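Local coordinates for 3-hydroxy-3-methylglutaryl-CoA lyase (Acinetobacter baumannii, PDB 6NDS), which belongs to the HMGL-like family of TIM-barrel proteins and binds a zinc ion and coenzyme A, at residues Thr260-Asn265 with Thr296-Ala301; Leu16-Val21 with Met49-Ile54; Ser112-His117 with Phe154-Glu159. All blocks are in the same frame, centred on the assembly; numbering follows the deposited sequence.

Interaction 1 of 3, residues Thr260-Asn265 with Thr296-Ala301. With ACT (acetate ion), chain F.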
ATOM      1  N   THR A 260       4.489   1.623 -10.561  1.00 15.37           N
ATOM      2  CA  THR A 260       5.885   1.315 -10.877  1.00 14.48           C
ATOM      3  C   THR A 260       6.846   2.103  -9.998  1.00 16.93           C
ATOM      4  O   THR A 260       7.796   1.538  -9.452  1.00 16.34           O
ATOM      5  CB  THR A 260       6.174   1.596 -12.354  1.00 16.17           C
ATOM      6  OG1 THR A 260       5.189   0.931 -13.143  1.00 17.26           O
ATOM      7  CG2 THR A 260       7.544   1.037 -12.744  1.00 18.48           C
ATOM      8  N   GLU A 261       6.636   3.415  -9.863  1.00 15.40           N
ATOM      9  CA  GLU A 261       7.621   4.174  -9.098  1.00 15.89           C
ATOM     10  C   GLU A 261       7.530   3.863  -7.601  1.00 18.33           C
ATOM     11  O   GLU A 261       8.543   3.929  -6.900  1.00 17.29           O
ATOM     12  CB  GLU A 261       7.485   5.674  -9.382  1.00 18.69           C
ATOM     13  CG  GLU A 261       6.147   6.287  -9.039  1.00 19.65           C
ATOM     14  CD  GLU A 261       5.148   6.300 -10.194  1.00 18.91           C
ATOM     15  OE1 GLU A 261       5.272   5.507 -11.155  1.00 19.58           O
ATOM     16  OE2 GLU A 261       4.206   7.103 -10.114  1.00 20.95           O
ATOM     17  N   ASP A 262       6.351   3.484  -7.099  1.00 15.96           N
ATOM     18  CA  ASP A 262       6.275   3.038  -5.710  1.00 15.31           C
ATOM     19  C   ASP A 262       6.995   1.701  -5.525  1.00 17.48           C
ATOM     20  O   ASP A 262       7.670   1.495  -4.511  1.00 16.45           O
ATOM     21  CB  ASP A 262       4.810   2.938  -5.251  1.00 17.90           C
ATOM     22  CG  ASP A 262       4.085   4.293  -5.232  1.00 22.47           C
ATOM     23  OD1 ASP A 262       4.712   5.329  -5.539  1.00 22.54           O
ATOM     24  OD2 ASP A 262       2.869   4.325  -4.909  1.00 22.60           O
ATOM     25  N   LEU A 263       6.875   0.786  -6.496  1.00 16.72           N
ATOM     26  CA  LEU A 263       7.622  -0.476  -6.440  1.00 15.95           C
ATOM     27  C   LEU A 263       9.127  -0.239  -6.492  1.00 17.14           C
ATOM     28  O   LEU A 263       9.890  -0.801  -5.690  1.00 16.20           O
ATOM     29  CB  LEU A 263       7.185  -1.385  -7.592  1.00 16.85           C
ATOM     30  CG  LEU A 263       8.073  -2.606  -7.860  1.00 16.89           C
ATOM     31  CD1 LEU A 263       8.058  -3.544  -6.664  1.00 18.36           C
ATOM     32  CD2 LEU A 263       7.591  -3.331  -9.132  1.00 17.72           C
ATOM     33  N   VAL A 264       9.579   0.595  -7.429  1.00 16.66           N
ATOM     34  CA  VAL A 264      11.011   0.851  -7.556  1.00 15.05           C
ATOM     35  C   VAL A 264      11.537   1.564  -6.317  1.00 14.76           C
ATOM     36  O   VAL A 264      12.638   1.272  -5.853  1.00 15.62           O
ATOM     37  CB  VAL A 264      11.320   1.631  -8.845  1.00 16.52           C
ATOM     38  CG1 VAL A 264      12.834   1.984  -8.936  1.00 18.08           C
ATOM     39  CG2 VAL A 264      10.898   0.816 -10.073  1.00 18.96           C
ATOM     40  N   ASN A 265      10.754   2.478  -5.736  1.00 15.82           N
ATOM     41  CA  ASN A 265      11.201   3.120  -4.497  1.00 14.05           C
ATOM     42  C   ASN A 265      11.347   2.104  -3.373  1.00 15.04           C
ATOM     43  O   ASN A 265      12.313   2.149  -2.605  1.00 17.71           O
ATOM     44  CB  ASN A 265      10.227   4.229  -4.079  1.00 19.69           C
ATOM     45  CG  ASN A 265      10.652   4.908  -2.788  1.00 19.42           C
ATOM     46  OD1 ASN A 265      11.621   5.680  -2.764  1.00 19.51           O
ATOM     47  ND2 ASN A 265       9.945   4.603  -1.692  1.00 18.33           N
ATOM     48  N   THR A 296      -3.404  10.441 -10.445  1.00 21.15           N
ATOM     49  CA  THR A 296      -3.278   8.991 -10.463  1.00 21.47           C
ATOM     50  C   THR A 296      -2.852   8.495  -9.087  1.00 29.36           C
ATOM     51  O   THR A 296      -2.312   9.264  -8.283  1.00 28.04           O
ATOM     52  CB  THR A 296      -2.267   8.520 -11.525  1.00 26.63           C
ATOM     53  OG1 THR A 296      -0.929   8.617 -11.015  1.00 28.36           O
ATOM     54  CG2 THR A 296      -2.388   9.342 -12.808  1.00 28.28           C
ATOM     55  N   PRO A 297      -3.077   7.204  -8.779  1.00 23.33           N
ATOM     56  CA  PRO A 297      -2.749   6.668  -7.434  1.00 25.67           C
ATOM     57  C   PRO A 297      -1.276   6.309  -7.291  1.00 29.28           C
ATOM     58  O   PRO A 297      -0.879   5.137  -7.191  1.00 31.74           O
ATOM     59  CB  PRO A 297      -3.649   5.429  -7.337  1.00 27.75           C
ATOM     60  CG  PRO A 297      -4.431   5.352  -8.603  1.00 32.29           C
ATOM     61  CD  PRO A 297      -3.763   6.204  -9.612  1.00 22.10           C
ATOM     62  N   SER A 298      -0.431   7.326  -7.311  1.00 20.54           N
ATOM     63  CA  SER A 298       1.003   7.167  -7.086  1.00 18.26           C
ATOM     64  C   SER A 298       1.376   7.894  -5.803  1.00 20.11           C
ATOM     65  O   SER A 298       1.217   9.115  -5.725  1.00 22.72           O
ATOM     66  CB  SER A 298       1.814   7.741  -8.244  1.00 22.89           C
ATOM     67  OG  SER A 298       3.191   7.803  -7.894  1.00 21.69           O
ATOM     68  N   GLN A 299       1.911   7.159  -4.824  1.00 16.35           N
ATOM     69  CA  GLN A 299       2.343   7.829  -3.602  1.00 18.47           C
ATOM     70  C   GLN A 299       3.623   8.623  -3.838  1.00 18.60           C
ATOM     71  O   GLN A 299       3.768   9.736  -3.317  1.00 19.76           O
ATOM     72  CB  GLN A 299       2.534   6.817  -2.472  1.00 21.15           C
ATOM     73  CG  GLN A 299       1.255   6.110  -2.036  1.00 23.12           C
ATOM     74  CD  GLN A 299       0.241   7.060  -1.428  1.00 32.34           C
ATOM     75  OE1 GLN A 299       0.260   7.326  -0.224  1.00 35.67           O
ATOM     76  NE2 GLN A 299      -0.650   7.577  -2.256  1.00 28.69           N
ATOM     77  N   LEU A 300       4.548   8.078  -4.635  1.00 19.49           N
ATOM     78  CA  LEU A 300       5.815   8.773  -4.863  1.00 19.83           C
ATOM     79  C   LEU A 300       5.629  10.021  -5.717  1.00 20.72           C
ATOM     80  O   LEU A 300       6.334  11.010  -5.514  1.00 20.31           O
ATOM     81  CB  LEU A 300       6.839   7.832  -5.505  1.00 20.28           C
ATOM     82  CG  LEU A 300       7.760   7.054  -4.545  1.00 20.80           C
ATOM     83  CD1 LEU A 300       8.816   7.951  -3.930  1.00 22.58           C
ATOM     84  CD2 LEU A 300       6.972   6.360  -3.417  1.00 20.49           C
ATOM     85  N   ALA A 301       4.690  10.015  -6.670  1.00 20.75           N
ATOM     86  CA  ALA A 301       4.486  11.238  -7.443  1.00 21.57           C
ATOM     87  C   ALA A 301       3.951  12.356  -6.558  1.00 25.73           C
ATOM     88  O   ALA A 301       4.280  13.529  -6.764  1.00 27.75           O
ATOM     89  CB  ALA A 301       3.535  10.973  -8.616  1.00 24.80           C
TER
HETATM   90  C   ACT F 505      -0.240  12.419  -9.551  1.00 64.03           C
HETATM   91  O   ACT F 505      -1.312  12.219 -10.180  1.00 63.22           O
HETATM   92  OXT ACT F 505       0.883  12.795  -9.994  1.00 66.22           O
HETATM   93  CH3 ACT F 505      -0.327  12.158  -8.027  1.00 60.50           C
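The start of helix 299-303 is received by Asp262, whose carboxylate accepts the backbone N-H groups of both Gln299 and Leu300. OD2 of Asp262 uses its syn lone pair for Gln299 N at 3.0 Å, while Leu300 N meets OD1 of Asp262 at 2.9 Å, on the syn side but 24° out of the carboxylate plane. The amino end of the helix would probably stabilise the negative charge of Asp262. Ser298 is the N-cap residue. With its OG anti to the backbone N (chi1 169°), it accepts from Ala301 N at 2.9 Å and donates a short bond to Glu261 OE2, 2.5 Å from Ser298 OG. OE2 of Glu261 has a second partner in Ser285 OG. In the TIM-barrel fold, helix 260-270 packs through Thr260 and Leu263 on strands 17-20 and 237-240, and this capping joins helix 299-303 to that outer layer. Leu300 runs antiparallel to the Asp262 side chain, its CD2 3.3 Å from Asp262 OD1. It crosses Asn265 at about a right angle, with Leu300 CD1 3.7 Å from Asn265 CG. Arg220 of the second subunit packs on both Asn265 and Leu300.

Interaction 2 of 3, residues Leu16-Val21 with Met49-Ile54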
ATOM      1  N   LEU A  16      15.453  -7.564  -8.911  1.00 17.72           N
ATOM      2  CA  LEU A  16      14.019  -7.582  -9.168  1.00 19.80           C
ATOM      3  C   LEU A  16      13.785  -6.938 -10.527  1.00 18.05           C
ATOM      4  O   LEU A  16      14.170  -5.782 -10.756  1.00 19.94           O
ATOM      5  CB  LEU A  16      13.230  -6.877  -8.059  1.00 20.19           C
ATOM      6  CG  LEU A  16      11.686  -7.004  -8.125  1.00 17.29           C
ATOM      7  CD1 LEU A  16      11.091  -6.933  -6.710  1.00 22.27           C
ATOM      8  CD2 LEU A  16      11.080  -5.939  -9.008  1.00 17.39           C
ATOM      9  N   VAL A  17      13.142  -7.686 -11.418  1.00 16.62           N
ATOM     10  CA  VAL A  17      12.981  -7.312 -12.819  1.00 16.24           C
ATOM     11  C   VAL A  17      11.629  -6.623 -12.962  1.00 19.70           C
ATOM     12  O   VAL A  17      10.588  -7.283 -12.981  1.00 18.54           O
ATOM     13  CB  VAL A  17      13.068  -8.539 -13.728  1.00 17.50           C
ATOM     14  CG1 VAL A  17      12.891  -8.139 -15.179  1.00 20.21           C
ATOM     15  CG2 VAL A  17      14.404  -9.268 -13.518  1.00 19.94           C
ATOM     16  N   VAL A  18      11.645  -5.296 -13.093  1.00 17.33           N
ATOM     17  CA  VAL A  18      10.419  -4.503 -13.179  1.00 17.37           C
ATOM     18  C   VAL A  18       9.962  -4.449 -14.633  1.00 17.08           C
ATOM     19  O   VAL A  18      10.741  -4.080 -15.516  1.00 19.24           O
ATOM     20  CB  VAL A  18      10.652  -3.088 -12.624  1.00 17.81           C
ATOM     21  CG1 VAL A  18       9.373  -2.260 -12.743  1.00 19.11           C
ATOM     22  CG2 VAL A  18      11.120  -3.154 -11.171  1.00 18.07           C
ATOM     23  N   GLN A  19       8.704  -4.823 -14.889  1.00 15.45           N
ATOM     24  CA  GLN A  19       8.146  -4.881 -16.240  1.00 14.45           C
ATOM     25  C   GLN A  19       6.963  -3.924 -16.323  1.00 17.09           C
ATOM     26  O   GLN A  19       6.099  -3.921 -15.442  1.00 18.62           O
ATOM     27  CB  GLN A  19       7.743  -6.325 -16.587  1.00 16.27           C
ATOM     28  CG  GLN A  19       8.906  -7.318 -16.327  1.00 19.05           C
ATOM     29  CD  GLN A  19       8.569  -8.783 -16.528  1.00 21.88           C
ATOM     30  OE1 GLN A  19       9.440  -9.567 -16.905  1.00 20.52           O
ATOM     31  NE2 GLN A  19       7.326  -9.174 -16.239  1.00 25.55           N
ATOM     32  N   GLU A  20       6.948  -3.080 -17.356  1.00 14.95           N
ATOM     33  CA  GLU A  20       6.033  -1.941 -17.402  1.00 15.40           C
ATOM     34  C   GLU A  20       4.807  -2.281 -18.241  1.00 17.87           C
ATOM     35  O   GLU A  20       4.941  -2.776 -19.368  1.00 20.85           O
ATOM     36  CB  GLU A  20       6.752  -0.711 -17.971  1.00 18.76           C
ATOM     37  CG  GLU A  20       5.846   0.526 -18.159  1.00 22.84           C
ATOM     38  CD  GLU A  20       5.233   1.034 -16.858  1.00 24.49           C
ATOM     39  OE1 GLU A  20       5.913   1.016 -15.800  1.00 19.93           O
ATOM     40  OE2 GLU A  20       4.049   1.447 -16.888  1.00 21.70           O
ATOM     41  N   VAL A  21       3.611  -2.039 -17.683  1.00 15.95           N
ATOM     42  CA  VAL A  21       2.376  -2.368 -18.407  1.00 14.12           C
ATOM     43  C   VAL A  21       1.413  -1.188 -18.527  1.00 18.74           C
ATOM     44  O   VAL A  21       0.262  -1.369 -18.949  1.00 17.23           O
ATOM     45  CB  VAL A  21       1.653  -3.574 -17.765  1.00 16.53           C
ATOM     46  CG1 VAL A  21       2.582  -4.809 -17.705  1.00 20.56           C
ATOM     47  CG2 VAL A  21       1.103  -3.227 -16.370  1.00 19.90           C
ATOM     48  N   MET A  49      13.769   4.287 -19.476  1.00 19.68           N
ATOM     49  CA  MET A  49      13.754   4.204 -18.016  1.00 19.90           C
ATOM     50  C   MET A  49      14.448   2.970 -17.459  1.00 21.05           C
ATOM     51  O   MET A  49      14.679   2.914 -16.242  1.00 20.66           O
ATOM     52  CB  MET A  49      12.307   4.236 -17.486  1.00 21.11           C
ATOM     53  CG  MET A  49      11.591   5.530 -17.793  1.00 22.87           C
ATOM     54  SD  MET A  49      12.255   6.916 -16.876  1.00 25.54           S
ATOM     55  CE  MET A  49      11.686   8.257 -17.946  1.00 27.56           C
ATOM     56  N   GLY A  50      14.762   1.981 -18.301  1.00 19.18           N
ATOM     57  CA  GLY A  50      15.518   0.812 -17.881  1.00 18.42           C
ATOM     58  C   GLY A  50      14.769  -0.505 -17.929  1.00 20.09           C
ATOM     59  O   GLY A  50      15.358  -1.535 -17.582  1.00 21.13           O
ATOM     60  N   PHE A  51      13.500  -0.515 -18.355  1.00 20.57           N
ATOM     61  CA  PHE A  51      12.711  -1.749 -18.387  1.00 16.84           C
ATOM     62  C   PHE A  51      13.238  -2.748 -19.408  1.00 17.90           C
ATOM     63  O   PHE A  51      13.623  -2.379 -20.520  1.00 23.28           O
ATOM     64  CB  PHE A  51      11.260  -1.441 -18.749  1.00 16.58           C
ATOM     65  CG  PHE A  51      10.616  -0.444 -17.832  1.00 17.65           C
ATOM     66  CD1 PHE A  51      10.295  -0.791 -16.529  1.00 18.06           C
ATOM     67  CD2 PHE A  51      10.341   0.850 -18.275  1.00 17.02           C
ATOM     68  CE1 PHE A  51       9.705   0.141 -15.675  1.00 18.30           C
ATOM     69  CE2 PHE A  51       9.747   1.787 -17.446  1.00 17.58           C
ATOM     70  CZ  PHE A  51       9.428   1.434 -16.125  1.00 18.75           C
ATOM     71  N   SER A  52      13.200  -4.035 -19.036  1.00 18.15           N
ATOM     72  CA  SER A  52      13.512  -5.123 -19.954  1.00 18.72           C
ATOM     73  C   SER A  52      12.320  -5.522 -20.813  1.00 20.24           C
ATOM     74  O   SER A  52      12.514  -6.096 -21.896  1.00 22.50           O
ATOM     75  CB  SER A  52      14.000  -6.346 -19.171  1.00 22.39           C
ATOM     76  OG  SER A  52      13.007  -6.791 -18.258  1.00 23.54           O
ATOM     77  N   ARG A  53      11.104  -5.259 -20.337  1.00 18.74           N
ATOM     78  CA  ARG A  53       9.868  -5.585 -21.036  1.00 15.86           C
ATOM     79  C   ARG A  53       8.893  -4.442 -20.854  1.00 16.75           C
ATOM     80  O   ARG A  53       8.756  -3.916 -19.750  1.00 17.64           O
ATOM     81  CB  ARG A  53       9.233  -6.882 -20.508  1.00 19.96           C
ATOM     82  CG  ARG A  53       9.741  -8.136 -21.168  1.00 21.29           C
ATOM     83  CD  ARG A  53       9.082  -9.399 -20.584  1.00 19.30           C
ATOM     84  NE  ARG A  53       9.332 -10.580 -21.405  1.00 21.27           N
ATOM     85  CZ  ARG A  53      10.456 -11.294 -21.375  1.00 24.62           C
ATOM     86  NH1 ARG A  53      11.452 -10.950 -20.558  1.00 24.30           N
ATOM     87  NH2 ARG A  53      10.591 -12.361 -22.153  1.00 26.33           N
ATOM     88  N   ILE A  54       8.229  -4.054 -21.943  1.00 18.54           N
ATOM     89  CA  ILE A  54       7.147  -3.073 -21.906  1.00 17.68           C
ATOM     90  C   ILE A  54       5.988  -3.682 -22.674  1.00 18.35           C
ATOM     91  O   ILE A  54       6.163  -4.104 -23.820  1.00 19.59           O
ATOM     92  CB  ILE A  54       7.556  -1.723 -22.540  1.00 19.51           C
ATOM     93  CG1 ILE A  54       8.703  -1.069 -21.747  1.00 18.61           C
ATOM     94  CG2 ILE A  54       6.344  -0.761 -22.607  1.00 18.79           C
ATOM     95  CD1 ILE A  54       9.322   0.176 -22.419  1.00 20.99           C
TER
HETATM   96  O   HOH W   1      13.145  -4.925 -16.335  1.00 19.51           O
HETATM   97  O   HOH W   2      11.733  -9.244 -18.236  1.00 22.73           O
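Val17 begins the contact by setting CG1 3.4 Å from Ser52 OG, where the first strand of the TIM barrel, 17-20, approaches the second, 53-58, across the barrel closure. The backbones have not yet met here, and water bridges them at Val18: water 1 donates to Val18 O and accepts from Ser52 N. The same Val18 O lies in the plane of the Phe51 ring at its edge, 3.5 Å from CD1 of Phe51, while Val18 CG1 touches Phe51 CE1. Gln19 lies alongside Arg53, its OE1 3.7 Å from Arg53 CD. Water 2 donates to Gln19 OE1 and accepts from Arg53 NH1, at the edge of the guanidinium. These polar ends have further partners, Arg237 for Gln19 OE1 and Glu106, in a salt bridge, for Arg53. At Glu20 the strands join directly: Glu20 N donates to Arg53 O at 3.1 Å, nearly straight at 169°. The CB of Glu20 stands 3.6 Å from the centroid of the Phe51 ring in a CH-pi contact over the face. The chain then bends at chi2 (61°), and Glu20 OE1 comes 3.6 Å from Phe51 CZ, outside the rim rather than over the ring; the carboxylate is held by Ser22, Leu242 N and Thr260. The single bridge of Glu20 with Ile54 is completed by a CA-H...O contact, Ile54 CA lying 3.4 Å from Glu20 O.

Interaction 3 of 3, residues Ser112-His117 with Phe154-Glu159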
ATOM      1  N   SER A 112      -8.487 -16.646 -18.106  1.00 24.37           N
ATOM      2  CA  SER A 112      -8.758 -16.574 -16.671  1.00 22.34           C
ATOM      3  C   SER A 112      -8.954 -17.964 -16.079  1.00 26.78           C
ATOM      4  O   SER A 112      -9.533 -18.842 -16.718  1.00 27.16           O
ATOM      5  CB  SER A 112     -10.000 -15.721 -16.392  1.00 26.61           C
ATOM      6  OG  SER A 112      -9.843 -14.419 -16.938  1.00 31.26           O
ATOM      7  N   ALA A 113      -8.477 -18.161 -14.841  1.00 24.15           N
ATOM      8  CA  ALA A 113      -8.753 -19.414 -14.143  1.00 24.15           C
ATOM      9  C   ALA A 113     -10.229 -19.559 -13.805  1.00 23.59           C
ATOM     10  O   ALA A 113     -10.706 -20.678 -13.590  1.00 27.90           O
ATOM     11  CB  ALA A 113      -7.922 -19.504 -12.857  1.00 27.00           C
ATOM     12  N   SER A 114     -10.945 -18.444 -13.721  1.00 25.15           N
ATOM     13  CA  SER A 114     -12.379 -18.442 -13.479  1.00 23.89           C
ATOM     14  C   SER A 114     -13.109 -18.593 -14.807  1.00 23.42           C
ATOM     15  O   SER A 114     -12.925 -17.766 -15.706  1.00 25.10           O
ATOM     16  CB  SER A 114     -12.791 -17.138 -12.804  1.00 27.69           C
ATOM     17  OG  SER A 114     -14.179 -16.902 -12.976  1.00 29.16           O
ATOM     18  N   GLN A 115     -13.922 -19.647 -14.932  1.00 26.59           N
ATOM     19  CA  GLN A 115     -14.727 -19.794 -16.142  1.00 27.12           C
ATOM     20  C   GLN A 115     -15.635 -18.587 -16.343  1.00 31.10           C
ATOM     21  O   GLN A 115     -15.802 -18.112 -17.472  1.00 27.72           O
ATOM     22  CB  GLN A 115     -15.560 -21.070 -16.077  1.00 27.81           C
ATOM     23  CG  GLN A 115     -16.229 -21.407 -17.400  1.00 29.47           C
ATOM     24  CD  GLN A 115     -15.286 -22.090 -18.367  1.00 31.63           C
ATOM     25  OE1 GLN A 115     -14.387 -21.465 -18.925  1.00 32.10           O
ATOM     26  NE2 GLN A 115     -15.487 -23.389 -18.566  1.00 34.33           N
ATOM     27  N   THR A 116     -16.241 -18.084 -15.261  1.00 27.43           N
ATOM     28  CA  THR A 116     -17.149 -16.945 -15.391  1.00 28.85           C
ATOM     29  C   THR A 116     -16.413 -15.715 -15.900  1.00 27.48           C
ATOM     30  O   THR A 116     -16.900 -15.003 -16.787  1.00 30.23           O
ATOM     31  CB  THR A 116     -17.815 -16.631 -14.052  1.00 33.23           C
ATOM     32  OG1 THR A 116     -18.546 -17.769 -13.588  1.00 31.04           O
ATOM     33  CG2 THR A 116     -18.756 -15.445 -14.206  1.00 30.60           C
ATOM     34  N   HIS A 117     -15.233 -15.437 -15.339  1.00 24.92           N
ATOM     35  CA  HIS A 117     -14.472 -14.284 -15.795  1.00 23.96           C
ATOM     36  C   HIS A 117     -13.969 -14.469 -17.225  1.00 26.13           C
ATOM     37  O   HIS A 117     -13.933 -13.508 -17.999  1.00 27.15           O
ATOM     38  CB  HIS A 117     -13.307 -14.015 -14.841  1.00 24.34           C
ATOM     39  CG  HIS A 117     -12.595 -12.729 -15.111  1.00 29.67           C
ATOM     40  ND1 HIS A 117     -11.453 -12.660 -15.878  1.00 27.47           N
ATOM     41  CD2 HIS A 117     -12.864 -11.463 -14.717  1.00 31.50           C
ATOM     42  CE1 HIS A 117     -11.051 -11.404 -15.951  1.00 30.06           C
ATOM     43  NE2 HIS A 117     -11.886 -10.658 -15.250  1.00 30.68           N
ATOM     44  N   PHE A 154      -5.718 -15.598  -8.027  1.00 20.76           N
ATOM     45  CA  PHE A 154      -5.838 -15.504  -6.579  1.00 18.46           C
ATOM     46  C   PHE A 154      -7.273 -15.267  -6.111  1.00 25.04           C
ATOM     47  O   PHE A 154      -7.490 -14.945  -4.936  1.00 26.76           O
ATOM     48  CB  PHE A 154      -4.912 -14.396  -6.068  1.00 19.61           C
ATOM     49  CG  PHE A 154      -3.473 -14.568  -6.487  1.00 20.71           C
ATOM     50  CD1 PHE A 154      -2.594 -15.313  -5.712  1.00 19.56           C
ATOM     51  CD2 PHE A 154      -3.003 -13.994  -7.657  1.00 20.24           C
ATOM     52  CE1 PHE A 154      -1.266 -15.482  -6.103  1.00 20.97           C
ATOM     53  CE2 PHE A 154      -1.682 -14.154  -8.048  1.00 20.47           C
ATOM     54  CZ  PHE A 154      -0.810 -14.899  -7.264  1.00 19.62           C
ATOM     55  N   GLY A 155      -8.253 -15.433  -6.989  1.00 21.86           N
ATOM     56  CA  GLY A 155      -9.646 -15.175  -6.681  1.00 21.70           C
ATOM     57  C   GLY A 155     -10.284 -14.416  -7.831  1.00 21.77           C
ATOM     58  O   GLY A 155      -9.610 -13.804  -8.658  1.00 24.53           O
ATOM     59  N   CYS A 156     -11.614 -14.471  -7.880  1.00 22.68           N
ATOM     60  CA  CYS A 156     -12.414 -13.922  -8.961  1.00 23.26           C
ATOM     61  C   CYS A 156     -13.501 -13.014  -8.405  1.00 23.66           C
ATOM     62  O   CYS A 156     -14.149 -13.357  -7.408  1.00 25.43           O
ATOM     63  CB  CYS A 156     -13.049 -15.062  -9.765  1.00 23.54           C
ATOM     64  SG  CYS A 156     -14.284 -14.536 -10.976  1.00 27.57           S
ATOM     65  N   PRO A 157     -13.725 -11.847  -9.023  1.00 25.85           N
ATOM     66  CA  PRO A 157     -14.792 -10.955  -8.539  1.00 25.62           C
ATOM     67  C   PRO A 157     -16.194 -11.524  -8.722  1.00 25.19           C
ATOM     68  O   PRO A 157     -17.138 -11.017  -8.098  1.00 27.92           O
ATOM     69  CB  PRO A 157     -14.596  -9.684  -9.381  1.00 26.93           C
ATOM     70  CG  PRO A 157     -13.953 -10.187 -10.655  1.00 27.11           C
ATOM     71  CD  PRO A 157     -13.038 -11.310 -10.213  1.00 25.22           C
ATOM     72  N   PHE A 158     -16.367 -12.545  -9.566  1.00 24.84           N
ATOM     73  CA  PHE A 158     -17.659 -13.193  -9.751  1.00 27.86           C
ATOM     74  C   PHE A 158     -17.803 -14.454  -8.912  1.00 27.20           C
ATOM     75  O   PHE A 158     -18.820 -14.644  -8.237  1.00 32.87           O
ATOM     76  CB  PHE A 158     -17.878 -13.565 -11.224  1.00 27.38           C
ATOM     77  CG  PHE A 158     -17.841 -12.402 -12.164  1.00 28.46           C
ATOM     78  CD1 PHE A 158     -18.857 -11.457 -12.156  1.00 36.53           C
ATOM     79  CD2 PHE A 158     -16.813 -12.276 -13.089  1.00 29.37           C
ATOM     80  CE1 PHE A 158     -18.843 -10.391 -13.044  1.00 42.05           C
ATOM     81  CE2 PHE A 158     -16.786 -11.206 -13.981  1.00 28.96           C
ATOM     82  CZ  PHE A 158     -17.805 -10.268 -13.957  1.00 39.22           C
ATOM     83  N   GLU A 159     -16.801 -15.333  -8.966  1.00 30.77           N
ATOM     84  CA  GLU A 159     -16.890 -16.657  -8.363  1.00 33.16           C
ATOM     85  C   GLU A 159     -16.346 -16.701  -6.943  1.00 28.82           C
ATOM     86  O   GLU A 159     -16.711 -17.605  -6.180  1.00 30.87           O
ATOM     87  CB  GLU A 159     -16.142 -17.678  -9.234  1.00 32.26           C
ATOM     88  CG  GLU A 159     -16.755 -17.863 -10.631  1.00 34.92           C
ATOM     89  CD  GLU A 159     -16.135 -19.012 -11.425  1.00 35.34           C
ATOM     90  OE1 GLU A 159     -15.189 -19.654 -10.918  1.00 37.56           O
ATOM     91  OE2 GLU A 159     -16.597 -19.271 -12.563  1.00 30.92           O
TER
HETATM   92  O   HOH W   3     -14.192 -21.472 -12.803  1.00 28.70           O
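Glu159 OE2 is gripped twice by Thr116, by its OG1 at 2.7 Å and its backbone N at 3.0 Å. The hydroxyl uses the anti lone pair of OE2, whereas Thr116 N comes from above the carboxylate plane, 45° out of it. Thr116 OG1 lies beside its own backbone N (chi1 -59°), which lets the two donors converge on one oxygen. The other oxygen, OE1, accepts from water 3, which accepts from Gln115 N. The carboxylate thus serves two amides at the start of helix 115-122, directly and through water, and the helix end would probably favour its charge. Ser114 is the N-cap, its OG accepting from His117 N at 3.0 Å. On the other segment Cys156 SG accepts from Phe158 N and Glu159 N, and the same sulfur lies 3.5 Å from Ser114 CB. Packing continues alongside: Thr116 CG2 meets Phe158 CB at 3.6 Å, and the side chains of His117 and Phe158 cross at about a right angle, His117 CD2 4.0 Å from Phe158 CE2. The imidazole is tied through ND1 to Ser112 OG in the ring plane. Pro157 also packs on His310 of the second subunit. The helix start after strand 106-112 and the loop after strand 145-151 meet at the carboxyl-terminal mouth of the TIM barrel, where the side chain of His117 is about 6 Å from the bound coenzyme A.

From the N terminus, interaction 2 comes first: it closes the excursion through helices 22-28 and 36-46 and joins the first two strands of the barrel. Interaction 3 closes next, over a span holding the rest of helix 115-122, helix 126-140 and strand 145-151, and ties together the loops after two later strands. Interaction 1 is last, closing a largely helical span behind the final strand. The three follow in series, without nesting or crossing. Interactions 1 and 2 nevertheless touch: Thr260 OG1 probably hydrogen-bonds Glu20 OE1 at 2.8 Å, and Thr260 packs on Phe51. Interaction 3 is remote, its centre about 27 Å from that of interaction 2, yet like interaction 1 it reaches the second subunit.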